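Local coordinates for computational designed protein based on evolution (PDB 6JCC), which has no known natural function but was designed as a de novo all-helical protein related to the caspase recruitment domain of the death-fold group, at residues 10-15 and 88-93; 21-26 and 81-86; 30-35 and 68-73. All blocks are in the same frame, centred on the assembly; numbering follows the deposited sequence.

Contact 1: residues 10-15 and 88-93; sequences EFLLEI and DKLKKY
Tyr-93 turns toward Phe-11 and Ile-15 by placing CG anti to its own carbonyl carbon (chi1 -67°), and Ile-15 CG1 is placed likewise. The Phe-11 and Tyr-93 rings lie near parallel, with 11° between their planes, but they are slid apart and barely overlap. The slide sets Tyr-93 OH over the centre of the Phe-11 ring, 3.6 Å above its plane. In return, Phe-11 CB stands almost on the Tyr-93 ring normal, 3.5 Å from the centroid, as a CH-pi contact. Lys-92 CG lies over the opposite face of the tyrosine. Ile-15 crosses Tyr-93 at about a right angle. Its CD1 is packed tightly, 3.3 Å from Tyr-93 CD2 and 3.6 Å from Lys-89 O. Deeper in, Leu-12 CD1 meets Leu-90 CD1 at 3.5 Å, and Ile-15 CG2 reaches Leu-90 CB at 4.0 Å. An alanine in place of Tyr-93 would probably leave Phe-11 CB without the ring face it rests on and open a gap beside Ile-15 CD1. Ile-60 covers Leu-12, while Leu-74 and Leu-78 cover Leu-90. The segment axes approach to 9.5 Å at 150°, the roughly antiparallel packing of first and last helices characteristic of the six-helix bundle of the death fold.

Contact 2: residues 21-26 and 81-86; sequences ANLDPT and HGYQAL
Leu-23 packs against both His-81 and Tyr-83 and makes the better packed half of this surface contact. With CG anti to the backbone N (chi1 178°), its branch points at the 81-86 segment. One methyl, CD2, lies 4.1 Å from both Tyr-83 CE2 and His-81 CB. The other, CD1, meets His-81 CD2 at the same spacing. His-81 ND1 looks elsewhere and is hydrogen-bonded to Ala-77 O.

The other half is looser and reaches solvent. Asn-22 CB rests obliquely against the Tyr-83 ring, 4.0 Å from CE1. A water lies in the plane of that ring, at its edge, and joins the two side chains. It donates to Asn-22 OD1 at 3.0 Å and is 2.7 Å from Tyr-83 OH. Asn-22 ND2 makes a weak bond back to Glu-18 O. The same ND2 lies 4.1 Å from CD1 of the buried Leu-86, which also packs on Glu-18 and Ile-19 of helix 6-22.

Both chain turns have their own local bonds. Asp-24 OD1 accepts from Thr-26 N at 3.0 Å, which makes an Asx turn, and Thr-26 OG1 adds a second bond of 2.7 Å from the same face of the carboxylate. Gly-82 closes helix 68-80 with a Schellman motif. Apolar touches near van der Waals distance imply a modest join, held by dispersion and one water bridge, between the turn that follows helix 6-22 and the turn between helices 68-80 and 84-93.

Contact 3: residues 30-35 and 68-73; sequences EEPLRR and PAEAQA
Arg-35 reaches across to Glu-70 where the short helix 30-34 packs against the start of helix 68-80. Both belong to the six-helix bundle of the caspase recruitment domain, and the contact is partly buried.

The charged interactions come first. Arg-35 NE forms a salt bridge with Glu-70 OE2 at 3.0 Å. The hydrogen bond in it is weak, with only 124° at the hydrogen. The guanidinium and carboxylate planes are turned 59° apart. The arginine chain bends at chi3 (63°), which brings NE round to the carboxylate. Glu-70 CG then lies over one face of the guanidinium, offset toward its rim. Glu-31 OE2 comes to the edge of the same guanidinium, in plane, as a long salt bridge to Arg-35 NH2 of 4.0 Å. The arginine thus links two glutamates whose OE2 atoms are 6.3 Å apart, and it would probably ease their mutual repulsion. The other oxygen of Glu-70, OE1, is hydrogen-bonded to Ser-67 N. That bond holds the buried carboxylate at a second point.

The van der Waals contacts are few and small. Glu-31 CB touches Ala-73 CB at 3.8 Å. Pro-32 CG lies 4.3 Å from Glu-70 CB, and the proline ring is also covered by Leu-37 and Leu-66. Ala-69 CB approaches Arg-35 NH2 obliquely, at 4.2 Å.

One further salt bridge stays within helix 30-34, between residues four apart, neither of which touches the 68-73 segment. There Arg-34 NH2 donates to Glu-30 OE2 at 3.0 Å, from above the plane of the carboxylate.

How the contacts relate
Contacts 1 and 2 are two stations along one helix pair, 6-22 with 84-93, with centres about 13 Å apart. They touch where Ile-15 CG2 packs 4.1 Å from Leu-86 O. Contact 2 also meets contact 3, through Thr-26 O and Leu-33 CD1 at 3.9 Å, and their centres are about 15 Å apart. Contacts 1 and 3 do not touch. Their centres lie about 17 Å apart, on opposite sides of the centre of the chain. The character changes from aromatic and aliphatic packing in contact 1, through a water-bridged surface in contact 2, to charge pairing in contact 3. No ligand or active site is known; together they tie distant parts of the chain into one bundle.

Contact 1: residues 10-15 and 88-93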
# COMPACT_ATOMS: atom_id res chain seq x y z
N GLU A 10 8.93 0.82 9.86
CA GLU A 10 7.98 0.33 10.85
C GLU A 10 6.61 0.99 10.70
O GLU A 10 5.59 0.31 10.72
CB GLU A 10 8.53 0.54 12.27
N PHE A 11 6.61 2.30 10.53
CA PHE A 11 5.36 3.05 10.33
C PHE A 11 4.65 2.70 9.04
O PHE A 11 3.44 2.54 9.03
CB PHE A 11 5.60 4.55 10.36
CG PHE A 11 5.47 5.13 11.72
CD1 PHE A 11 4.24 5.13 12.35
CD2 PHE A 11 6.56 5.67 12.37
CE1 PHE A 11 4.10 5.66 13.61
CE2 PHE A 11 6.43 6.21 13.63
CZ PHE A 11 5.20 6.20 14.26
N LEU A 12 5.41 2.59 7.95
CA LEU A 12 4.83 2.22 6.66
C LEU A 12 4.18 0.84 6.75
O LEU A 12 3.06 0.65 6.28
CB LEU A 12 5.89 2.24 5.55
CG LEU A 12 5.44 1.86 4.14
CD1 LEU A 12 4.24 2.69 3.67
CD2 LEU A 12 6.59 2.01 3.17
N LEU A 13 4.87 -0.11 7.38
CA LEU A 13 4.31 -1.44 7.61
C LEU A 13 3.04 -1.39 8.47
O LEU A 13 2.07 -2.08 8.17
CB LEU A 13 5.34 -2.36 8.24
CG LEU A 13 6.46 -2.83 7.32
CD1 LEU A 13 7.55 -3.50 8.13
CD2 LEU A 13 5.93 -3.79 6.25
N GLU A 14 3.05 -0.58 9.52
CA GLU A 14 1.89 -0.42 10.40
C GLU A 14 0.69 0.17 9.67
O GLU A 14 -0.43 -0.27 9.87
CB GLU A 14 2.26 0.46 11.60
N ILE A 15 0.95 1.17 8.82
CA ILE A 15 -0.11 1.82 8.04
C ILE A 15 -0.71 0.87 7.02
O ILE A 15 -1.92 0.82 6.86
CB ILE A 15 0.39 3.11 7.37
CG1 ILE A 15 0.73 4.14 8.45
CG2 ILE A 15 -0.67 3.71 6.44
CD1 ILE A 15 1.82 5.08 8.05
N ASP A 88 -3.33 10.33 4.56
CA ASP A 88 -2.33 11.29 5.02
C ASP A 88 -1.11 10.61 5.62
O ASP A 88 0.01 11.02 5.35
CB ASP A 88 -2.93 12.26 6.05
CG ASP A 88 -3.95 13.19 5.45
OD1 ASP A 88 -3.92 13.46 4.24
OD2 ASP A 88 -4.80 13.67 6.22
N LYS A 89 -1.34 9.60 6.45
CA LYS A 89 -0.25 8.83 7.07
C LYS A 89 0.57 8.08 6.02
O LYS A 89 1.80 8.07 6.09
CB LYS A 89 -0.79 7.84 8.11
CG LYS A 89 -1.25 8.50 9.39
CD LYS A 89 -2.00 7.51 10.28
CE LYS A 89 -2.37 8.11 11.62
NZ LYS A 89 -3.25 9.31 11.51
N LEU A 90 -0.11 7.47 5.05
CA LEU A 90 0.59 6.75 3.99
C LEU A 90 1.45 7.67 3.14
O LEU A 90 2.61 7.35 2.87
CB LEU A 90 -0.39 5.99 3.11
CG LEU A 90 0.24 5.08 2.06
CD1 LEU A 90 1.13 4.00 2.66
CD2 LEU A 90 -0.87 4.44 1.26
N LYS A 91 0.90 8.81 2.73
CA LYS A 91 1.65 9.81 1.96
C LYS A 91 2.90 10.29 2.70
O LYS A 91 3.95 10.51 2.08
CB LYS A 91 0.75 11.01 1.61
N LYS A 92 2.79 10.44 4.02
CA LYS A 92 3.90 10.87 4.88
C LYS A 92 5.07 9.88 4.87
O LYS A 92 6.22 10.28 4.72
CB LYS A 92 3.41 11.08 6.32
CG LYS A 92 4.43 11.65 7.29
CD LYS A 92 3.90 11.60 8.72
CE LYS A 92 4.75 12.41 9.68
NZ LYS A 92 4.30 12.24 11.09
N TYR A 93 4.76 8.60 5.04
CA TYR A 93 5.79 7.56 5.20
C TYR A 93 6.20 6.83 3.91
O TYR A 93 7.16 6.06 3.93
CB TYR A 93 5.36 6.56 6.28
CG TYR A 93 5.33 7.19 7.65
CD1 TYR A 93 6.50 7.52 8.32
CD2 TYR A 93 4.12 7.48 8.28
CE1 TYR A 93 6.48 8.10 9.58
CE2 TYR A 93 4.07 8.05 9.54
CZ TYR A 93 5.25 8.37 10.19
OH TYR A 93 5.21 8.95 11.43

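Contact 2: residues 21-26 and 81-86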
# COMPACT_ATOMS: atom_id res chain seq x y z
N ALA A 21 -6.58 -4.10 7.48
CA ALA A 21 -7.57 -4.43 8.51
C ALA A 21 -8.96 -3.85 8.22
O ALA A 21 -9.97 -4.45 8.59
CB ALA A 21 -7.09 -3.96 9.88
N ASN A 22 -8.99 -2.69 7.56
CA ASN A 22 -10.24 -1.99 7.26
C ASN A 22 -10.80 -2.19 5.87
O ASN A 22 -12.01 -2.11 5.68
CB ASN A 22 -10.02 -0.49 7.45
CG ASN A 22 -9.82 -0.10 8.90
OD1 ASN A 22 -10.72 -0.24 9.72
ND2 ASN A 22 -8.63 0.39 9.23
N LEU A 23 -9.94 -2.45 4.89
CA LEU A 23 -10.29 -2.34 3.48
C LEU A 23 -9.45 -3.33 2.67
O LEU A 23 -8.25 -3.45 2.89
CB LEU A 23 -10.01 -0.91 3.01
CG LEU A 23 -10.23 -0.50 1.55
CD1 LEU A 23 -11.70 -0.57 1.18
CD2 LEU A 23 -9.69 0.91 1.33
N ASP A 24 -10.09 -4.01 1.72
CA ASP A 24 -9.37 -4.88 0.79
C ASP A 24 -8.45 -3.99 -0.05
O ASP A 24 -8.93 -3.14 -0.79
CB ASP A 24 -10.38 -5.59 -0.12
CG ASP A 24 -9.74 -6.47 -1.20
OD1 ASP A 24 -8.50 -6.57 -1.29
OD2 ASP A 24 -10.51 -7.06 -1.98
N PRO A 25 -7.12 -4.18 0.07
CA PRO A 25 -6.22 -3.27 -0.67
C PRO A 25 -6.34 -3.34 -2.20
O PRO A 25 -5.93 -2.41 -2.88
CB PRO A 25 -4.82 -3.71 -0.21
CG PRO A 25 -4.99 -5.12 0.23
CD PRO A 25 -6.36 -5.20 0.82
N THR A 26 -6.92 -4.43 -2.72
CA THR A 26 -7.32 -4.50 -4.13
C THR A 26 -8.04 -3.23 -4.58
O THR A 26 -7.80 -2.74 -5.68
CB THR A 26 -8.24 -5.72 -4.38
OG1 THR A 26 -7.63 -6.90 -3.84
CG2 THR A 26 -8.49 -5.93 -5.88
N HIS A 81 -12.49 6.08 -0.74
CA HIS A 81 -13.16 5.03 0.05
C HIS A 81 -13.51 5.44 1.48
O HIS A 81 -14.14 4.66 2.20
CB HIS A 81 -12.32 3.75 0.05
CG HIS A 81 -12.35 3.02 -1.25
ND1 HIS A 81 -11.56 3.37 -2.32
CD2 HIS A 81 -13.09 1.96 -1.67
CE1 HIS A 81 -11.79 2.56 -3.33
NE2 HIS A 81 -12.72 1.69 -2.96
N GLY A 82 -13.08 6.63 1.90
CA GLY A 82 -13.44 7.21 3.19
C GLY A 82 -12.36 7.16 4.26
O GLY A 82 -12.69 7.15 5.45
N TYR A 83 -11.08 7.15 3.87
CA TYR A 83 -9.96 7.03 4.82
C TYR A 83 -8.95 8.16 4.65
O TYR A 83 -7.85 7.95 4.13
CB TYR A 83 -9.30 5.65 4.69
CG TYR A 83 -10.26 4.53 5.00
CD1 TYR A 83 -10.52 4.15 6.31
CD2 TYR A 83 -10.95 3.88 3.98
CE1 TYR A 83 -11.42 3.14 6.61
CE2 TYR A 83 -11.86 2.86 4.26
CZ TYR A 83 -12.09 2.50 5.57
OH TYR A 83 -12.98 1.50 5.86
N GLN A 84 -9.33 9.35 5.10
CA GLN A 84 -8.49 10.55 4.98
C GLN A 84 -7.22 10.44 5.81
O GLN A 84 -6.13 10.72 5.32
CB GLN A 84 -9.27 11.80 5.40
CG GLN A 84 -10.42 12.18 4.47
CD GLN A 84 -9.97 12.75 3.13
OE1 GLN A 84 -8.92 13.38 3.03
NE2 GLN A 84 -10.79 12.55 2.10
N ALA A 85 -7.37 10.03 7.07
CA ALA A 85 -6.23 9.91 8.00
C ALA A 85 -5.20 8.89 7.52
O ALA A 85 -4.00 9.16 7.56
CB ALA A 85 -6.71 9.58 9.40
N LEU A 86 -5.66 7.72 7.08
CA LEU A 86 -4.75 6.71 6.53
C LEU A 86 -4.07 7.17 5.24
O LEU A 86 -2.90 6.87 5.01
CB LEU A 86 -5.46 5.38 6.30
CG LEU A 86 -5.96 4.67 7.55
CD1 LEU A 86 -6.73 3.41 7.16
CD2 LEU A 86 -4.82 4.31 8.49
O HOH W 1 -13.19 0.98 8.47

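Contact 3: residues 30-35 and 68-73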
# COMPACT_ATOMS: atom_id res chain seq x y z
N GLU A 30 -6.20 -0.26 -7.67
CA GLU A 30 -6.81 -0.27 -9.01
C GLU A 30 -5.85 0.13 -10.12
O GLU A 30 -5.62 -0.63 -11.05
CB GLU A 30 -8.00 0.69 -9.08
CG GLU A 30 -9.35 0.04 -8.88
CD GLU A 30 -10.45 0.93 -9.38
OE1 GLU A 30 -10.64 2.02 -8.80
OE2 GLU A 30 -11.11 0.56 -10.36
N GLU A 31 -5.31 1.34 -10.01
CA GLU A 31 -4.47 1.87 -11.08
C GLU A 31 -3.17 1.09 -11.26
O GLU A 31 -2.85 0.73 -12.39
CB GLU A 31 -4.20 3.37 -10.89
CG GLU A 31 -3.49 4.02 -12.07
CD GLU A 31 -4.31 3.96 -13.35
OE1 GLU A 31 -5.54 4.10 -13.28
OE2 GLU A 31 -3.73 3.76 -14.43
N PRO A 32 -2.44 0.80 -10.17
CA PRO A 32 -1.25 -0.04 -10.35
C PRO A 32 -1.56 -1.44 -10.92
O PRO A 32 -0.76 -1.95 -11.69
CB PRO A 32 -0.66 -0.15 -8.95
CG PRO A 32 -1.32 0.88 -8.12
CD PRO A 32 -2.49 1.44 -8.85
N LEU A 33 -2.70 -2.01 -10.57
CA LEU A 33 -3.12 -3.30 -11.14
C LEU A 33 -3.37 -3.21 -12.65
O LEU A 33 -2.96 -4.09 -13.40
CB LEU A 33 -4.37 -3.86 -10.43
CG LEU A 33 -4.12 -4.45 -9.04
CD1 LEU A 33 -5.42 -4.55 -8.25
CD2 LEU A 33 -3.44 -5.81 -9.12
N ARG A 34 -4.00 -2.13 -13.10
CA ARG A 34 -4.19 -1.89 -14.54
C ARG A 34 -2.89 -1.69 -15.29
O ARG A 34 -2.84 -1.92 -16.49
CB ARG A 34 -5.02 -0.64 -14.78
CG ARG A 34 -6.45 -0.76 -14.36
CD ARG A 34 -7.21 0.48 -14.75
NE ARG A 34 -8.37 0.61 -13.89
CZ ARG A 34 -9.22 1.63 -13.90
NH1 ARG A 34 -9.06 2.64 -14.74
NH2 ARG A 34 -10.24 1.62 -13.06
N ARG A 35 -1.88 -1.21 -14.57
CA ARG A 35 -0.56 -0.95 -15.14
C ARG A 35 0.45 -2.08 -14.86
O ARG A 35 1.66 -1.89 -15.01
CB ARG A 35 -0.07 0.41 -14.63
CG ARG A 35 -0.93 1.54 -15.17
CD ARG A 35 -0.90 2.81 -14.35
NE ARG A 35 0.42 3.41 -14.29
CZ ARG A 35 0.70 4.72 -14.34
NH1 ARG A 35 1.96 5.10 -14.28
NH2 ARG A 35 -0.26 5.65 -14.47
N PRO A 68 5.29 7.64 -9.38
CA PRO A 68 4.65 8.77 -8.69
C PRO A 68 3.13 8.86 -8.87
O PRO A 68 2.41 9.06 -7.89
CB PRO A 68 5.35 9.98 -9.31
CG PRO A 68 6.72 9.47 -9.60
CD PRO A 68 6.52 8.06 -10.08
N ALA A 69 2.66 8.71 -10.11
CA ALA A 69 1.22 8.75 -10.40
C ALA A 69 0.46 7.58 -9.77
O ALA A 69 -0.67 7.74 -9.32
CB ALA A 69 0.97 8.78 -11.90
N GLU A 70 1.10 6.42 -9.73
CA GLU A 70 0.52 5.25 -9.07
C GLU A 70 0.41 5.44 -7.56
O GLU A 70 -0.59 5.06 -6.96
CB GLU A 70 1.33 4.00 -9.38
CG GLU A 70 1.15 3.49 -10.80
CD GLU A 70 2.13 2.42 -11.20
OE1 GLU A 70 3.15 2.20 -10.51
OE2 GLU A 70 1.90 1.80 -12.25
N ALA A 71 1.45 6.01 -6.96
CA ALA A 71 1.42 6.34 -5.53
C ALA A 71 0.31 7.34 -5.21
O ALA A 71 -0.43 7.16 -4.24
CB ALA A 71 2.77 6.86 -5.07
N GLN A 72 0.17 8.37 -6.04
CA GLN A 72 -0.91 9.35 -5.87
C GLN A 72 -2.29 8.72 -6.05
O GLN A 72 -3.21 9.05 -5.30
CB GLN A 72 -0.74 10.53 -6.84
CG GLN A 72 -1.65 11.71 -6.56
CD GLN A 72 -1.51 12.28 -5.16
OE1 GLN A 72 -2.49 12.41 -4.43
NE2 GLN A 72 -0.28 12.62 -4.77
N ALA A 73 -2.43 7.82 -7.03
CA ALA A 73 -3.70 7.11 -7.26
C ALA A 73 -4.12 6.29 -6.04
O ALA A 73 -5.29 6.26 -5.67
CB ALA A 73 -3.57 6.19 -8.47